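Lipolytic enzyme, G-D-S-L family (Bacteroides thetaiotaomicron, PDB 7BR2) is a gut microbial serine esterase of the SGNH (GDSL) hydrolase class that metabolizes the drug diltiazem. Local coordinates at residues M184-N188 / T199-N203; F376-K380 / V393-N397. All coordinates share one frame. Residue numbers count along the deposited sequence, not the author numbering.

Contact 1: M184-N188 / T199-N203; sequences MVAIN and TLCGN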
loop_
_atom_site.group_PDB
_atom_site.type_symbol
_atom_site.label_atom_id
_atom_site.label_comp_id
_atom_site.label_asym_id
_atom_site.label_seq_id
_atom_site.Cartn_x
_atom_site.Cartn_y
_atom_site.Cartn_z
ATOM N N MET A 184 5.143 -11.797 6.695
ATOM C CA MET A 184 5.699 -10.724 7.501
ATOM C C MET A 184 6.356 -11.272 8.758
ATOM O O MET A 184 7.369 -10.737 9.212
ATOM C CB MET A 184 4.615 -9.704 7.835
ATOM C CG MET A 184 4.269 -8.797 6.663
ATOM S SD MET A 184 2.950 -7.639 7.069
ATOM C CE MET A 184 3.911 -6.378 7.925
ATOM N N VAL A 185 5.789 -12.328 9.347
ATOM C CA VAL A 185 6.475 -13.007 10.446
ATOM C C VAL A 185 7.826 -13.522 9.972
ATOM O O VAL A 185 8.841 -13.363 10.660
ATOM C CB VAL A 185 5.603 -14.149 11.000
ATOM C CG1 VAL A 185 6.404 -14.985 11.981
ATOM C CG2 VAL A 185 4.383 -13.594 11.695
ATOM N N ALA A 186 7.863 -14.099 8.767
ATOM C CA ALA A 186 9.112 -14.635 8.234
ATOM C C ALA A 186 10.152 -13.535 8.066
ATOM O O ALA A 186 11.320 -13.695 8.462
ATOM C CB ALA A 186 8.850 -15.344 6.905
ATOM N N ILE A 187 9.744 -12.403 7.485
ATOM C CA ILE A 187 10.672 -11.284 7.330
ATOM C C ILE A 187 11.123 -10.782 8.694
ATOM O O ILE A 187 12.281 -10.378 8.876
ATOM C CB ILE A 187 10.025 -10.154 6.508
ATOM C CG1 ILE A 187 9.757 -10.611 5.082
ATOM C CG2 ILE A 187 10.914 -8.908 6.520
ATOM C CD1 ILE A 187 8.596 -9.878 4.428
ATOM N N ASN A 188 10.203 -10.749 9.657
ATOM C CA ASN A 188 10.559 -10.339 11.009
ATOM C C ASN A 188 11.654 -11.238 11.573
ATOM O O ASN A 188 12.632 -10.748 12.142
ATOM C CB ASN A 188 9.320 -10.335 11.908
ATOM C CG ASN A 188 8.501 -9.053 11.771
ATOM O OD1 ASN A 188 8.986 -8.038 11.274
ATOM N ND2 ASN A 188 7.251 -9.101 12.212
ATOM N N THR A 199 11.760 -4.635 13.353
ATOM C CA THR A 199 10.395 -5.116 13.192
ATOM C C THR A 199 9.741 -4.413 12.014
ATOM O O THR A 199 10.018 -3.244 11.736
ATOM C CB THR A 199 9.575 -4.890 14.472
ATOM O OG1 THR A 199 8.217 -5.287 14.261
ATOM C CG2 THR A 199 9.624 -3.439 14.885
ATOM N N LEU A 200 8.891 -5.152 11.311
ATOM C CA LEU A 200 7.998 -4.558 10.327
ATOM C C LEU A 200 6.780 -3.909 10.969
ATOM O O LEU A 200 6.027 -3.219 10.272
ATOM C CB LEU A 200 7.514 -5.605 9.324
ATOM C CG LEU A 200 8.489 -6.131 8.284
ATOM C CD1 LEU A 200 7.757 -7.111 7.376
ATOM C CD2 LEU A 200 9.154 -5.008 7.494
ATOM N N CYS A 201 6.534 -4.173 12.254
ATOM C CA CYS A 201 5.293 -3.803 12.913
ATOM C C CYS A 201 5.432 -2.619 13.876
ATOM O O CYS A 201 4.757 -2.559 14.901
ATOM C CB CYS A 201 4.701 -5.019 13.618
ATOM S SG CYS A 201 4.586 -6.480 12.509
ATOM N N GLY A 202 6.287 -1.654 13.545
ATOM C CA GLY A 202 6.251 -0.374 14.235
ATOM C C GLY A 202 6.772 -0.431 15.663
ATOM O O GLY A 202 7.282 -1.446 16.140
ATOM N N ASN A 203 6.594 0.696 16.362
ATOM C CA ASN A 203 7.112 0.846 17.721
ATOM C C ASN A 203 6.359 0.008 18.749
ATOM O O ASN A 203 6.885 -0.212 19.843
ATOM C CB ASN A 203 7.074 2.322 18.145
ATOM C CG ASN A 203 7.317 3.285 16.979
ATOM O OD1 ASN A 203 8.208 3.079 16.152
ATOM N ND2 ASN A 203 6.533 4.359 16.928
#
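One turn of helix, closed by the 2.9 Å hydrogen bond from Asn188 N to Met184 O, faces an irregular loop, and the backbones come closest at Asn188 and Thr199, whose CA atoms are 5.7 Å apart. Here the Asn188 carboxamide substitutes for a backbone partner: its OD1 accepts from Leu200 N at 2.9 Å and nearly linearly, while Asn188 ND2 lies 3.7 Å from Cys201 SG. The loop bends just there into an ST turn, with Cys201 N donating to Thr199 OG1 at 2.8 Å; Asp141 hydrogen-bonds the same hydroxyl. In the SGNH hydrolase fold this loop runs on to the Asp-x-x-His element, and Asp204 and His207, with Ser28, have geometry consistent with a catalytic triad. Beside this polar link, the buried Leu200 points toward the helix. Leu200 CD1 rests 3.9 Å from Met184 CG and 3.7 Å from Ile187 CG2, and Val215 of helix 210-223 touches both Ile187 and Leu200.

Contact 2: F376-K380 / V393-N397; sequences FFQQK and VMDEN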
loop_
_atom_site.group_PDB
_atom_site.type_symbol
_atom_site.label_atom_id
_atom_site.label_comp_id
_atom_site.label_asym_id
_atom_site.label_seq_id
_atom_site.Cartn_x
_atom_site.Cartn_y
_atom_site.Cartn_z
ATOM N N PHE A 376 -19.405 6.754 17.176
ATOM C CA PHE A 376 -20.165 7.480 18.193
ATOM C C PHE A 376 -21.638 7.671 17.819
ATOM O O PHE A 376 -22.524 7.270 18.581
ATOM C CB PHE A 376 -19.528 8.839 18.497
ATOM C CG PHE A 376 -20.341 9.676 19.424
ATOM C CD1 PHE A 376 -20.397 9.375 20.779
ATOM C CD2 PHE A 376 -21.060 10.765 18.954
ATOM C CE1 PHE A 376 -21.153 10.144 21.647
ATOM C CE2 PHE A 376 -21.812 11.540 19.818
ATOM C CZ PHE A 376 -21.858 11.228 21.171
ATOM N N PHE A 377 -21.921 8.275 16.658
ATOM C CA PHE A 377 -23.290 8.714 16.379
ATOM C C PHE A 377 -24.247 7.553 16.139
ATOM O O PHE A 377 -25.422 7.655 16.501
ATOM C CB PHE A 377 -23.318 9.675 15.185
ATOM C CG PHE A 377 -22.873 11.051 15.534
ATOM C CD1 PHE A 377 -23.579 11.788 16.471
ATOM C CD2 PHE A 377 -21.751 11.614 14.947
ATOM C CE1 PHE A 377 -23.170 13.058 16.833
ATOM C CE2 PHE A 377 -21.337 12.896 15.298
ATOM C CZ PHE A 377 -22.050 13.618 16.243
ATOM N N GLN A 378 -23.772 6.448 15.557
ATOM C CA GLN A 378 -24.647 5.306 15.301
ATOM C C GLN A 378 -25.268 4.776 16.589
ATOM O O GLN A 378 -26.458 4.450 16.633
ATOM C CB GLN A 378 -23.873 4.194 14.605
ATOM C CG GLN A 378 -24.752 3.040 14.152
ATOM C CD GLN A 378 -23.982 1.993 13.360
ATOM O OE1 GLN A 378 -22.801 1.764 13.601
ATOM N NE2 GLN A 378 -24.654 1.363 12.393
ATOM N N GLN A 379 -24.477 4.672 17.653
ATOM C CA GLN A 379 -25.013 4.155 18.903
ATOM C C GLN A 379 -26.005 5.122 19.533
ATOM O O GLN A 379 -26.811 4.705 20.378
ATOM C CB GLN A 379 -23.870 3.863 19.868
ATOM C CG GLN A 379 -22.951 2.661 19.507
ATOM C CD GLN A 379 -22.319 2.729 18.097
ATOM O OE1 GLN A 379 -22.620 1.886 17.222
ATOM N NE2 GLN A 379 -21.499 3.769 17.854
ATOM N N LYS A 380 -25.998 6.391 19.118
ATOM C CA LYS A 380 -26.942 7.379 19.617
ATOM C C LYS A 380 -28.133 7.567 18.702
ATOM O O LYS A 380 -28.934 8.484 18.932
ATOM C CB LYS A 380 -26.253 8.726 19.848
ATOM C CG LYS A 380 -25.071 8.643 20.801
ATOM C CD LYS A 380 -25.596 8.478 22.230
ATOM C CE LYS A 380 -24.499 8.707 23.258
ATOM N NZ LYS A 380 -23.780 7.424 23.531
ATOM N N VAL A 393 -25.992 16.077 21.038
ATOM C CA VAL A 393 -25.547 14.849 21.696
ATOM C C VAL A 393 -24.023 14.800 21.779
ATOM O O VAL A 393 -23.445 14.404 22.809
ATOM C CB VAL A 393 -26.141 13.619 20.986
ATOM C CG1 VAL A 393 -25.452 12.355 21.420
ATOM C CG2 VAL A 393 -27.641 13.539 21.275
ATOM N N MET A 394 -23.341 15.226 20.718
ATOM C CA MET A 394 -21.883 15.279 20.784
ATOM C C MET A 394 -21.419 16.210 21.896
ATOM O O MET A 394 -20.483 15.887 22.640
ATOM C CB MET A 394 -21.295 15.713 19.442
ATOM C CG MET A 394 -19.802 15.990 19.536
ATOM S SD MET A 394 -19.094 16.516 17.975
ATOM C CE MET A 394 -18.964 14.962 17.125
ATOM N N ASP A 395 -22.040 17.387 22.005
ATOM C CA ASP A 395 -21.671 18.310 23.069
ATOM C C ASP A 395 -21.923 17.695 24.436
ATOM O O ASP A 395 -21.151 17.911 25.376
ATOM C CB ASP A 395 -22.445 19.615 22.931
ATOM C CG ASP A 395 -21.940 20.476 21.792
ATOM O OD1 ASP A 395 -20.826 20.223 21.299
ATOM O OD2 ASP A 395 -22.644 21.434 21.422
ATOM N N GLU A 396 -23.028 16.965 24.577
ATOM C CA GLU A 396 -23.339 16.295 25.835
ATOM C C GLU A 396 -22.319 15.227 26.182
ATOM O O GLU A 396 -22.274 14.787 27.335
ATOM C CB GLU A 396 -24.715 15.633 25.771
ATOM C CG GLU A 396 -25.880 16.580 25.780
ATOM C CD GLU A 396 -27.147 15.904 25.280
ATOM O OE1 GLU A 396 -27.122 14.656 25.121
ATOM O OE2 GLU A 396 -28.158 16.619 25.057
ATOM N N ASN A 397 -21.568 14.737 25.194
ATOM C CA ASN A 397 -20.648 13.636 25.441
ATOM C C ASN A 397 -19.164 13.972 25.376
ATOM O O ASN A 397 -18.352 13.109 25.717
ATOM C CB ASN A 397 -20.940 12.490 24.462
ATOM C CG ASN A 397 -22.095 11.635 24.915
ATOM O OD1 ASN A 397 -21.885 10.625 25.577
ATOM N ND2 ASN A 397 -23.324 12.034 24.572
#
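Phe376 is the main bump of this interface, and the turn of helix at 393-397 supplies its hollow. The tip of the ring enters a shallow recess lined by residues i, i+1 and i+4: Phe376 CZ is 3.8 Å from Val393 CG1 and 3.6 Å from Asn397 CB, and Phe376 CE2 is 3.9 Å from Met394 CA. Val393 fills the gap between Phe376 and Lys380, its CG1 also lying 3.8 Å from Lys380 CG, so that the aliphatic part of the lysine lines the exposed margin. Further along, Met394, extended as far as SD and then turned, brings its CE 3.5 Å from Phe377 CZ. This interdigitation leaves the CA atoms of Phe377 and Met394 8.0 Å apart. Leu404 of helix 402-406 packs on Phe376, Met394 and Asn397, while Tyr411 meets the Phe377 ring and touches Met394. Asn397 ND2 lies 3.8 Å from Lys380 CE but donates to Val393 O, at 3.0 Å, within its own segment, and Asp395 forms a salt bridge with Arg408. Cohesion between the two segments therefore rests on apolar burial and fit of shape rather than on directional bonds.

In the fold
From the N terminus, the chain first builds the five-stranded parallel sheet of the hydrolase. After its last strand, 176-179, contact 1 closes a short loop of ten intervening residues, bringing the stretch that follows helix 181-194 back onto that helix before helix 210-223 begins. Most strands of two further sheets come next, then the long helix 344-377. Contact 2 closes a connection of twelve residues that folds helix 388-397 against the end of this long helix; strand 443-449 completes the antiparallel sheet only afterwards. The two closures follow in series, neither nested nor crossed. Their centres lie 37 Å apart and their nearest atoms about 26 Å, so each ties together its own region: the hydrolase core in one, the peripheral helices in the other.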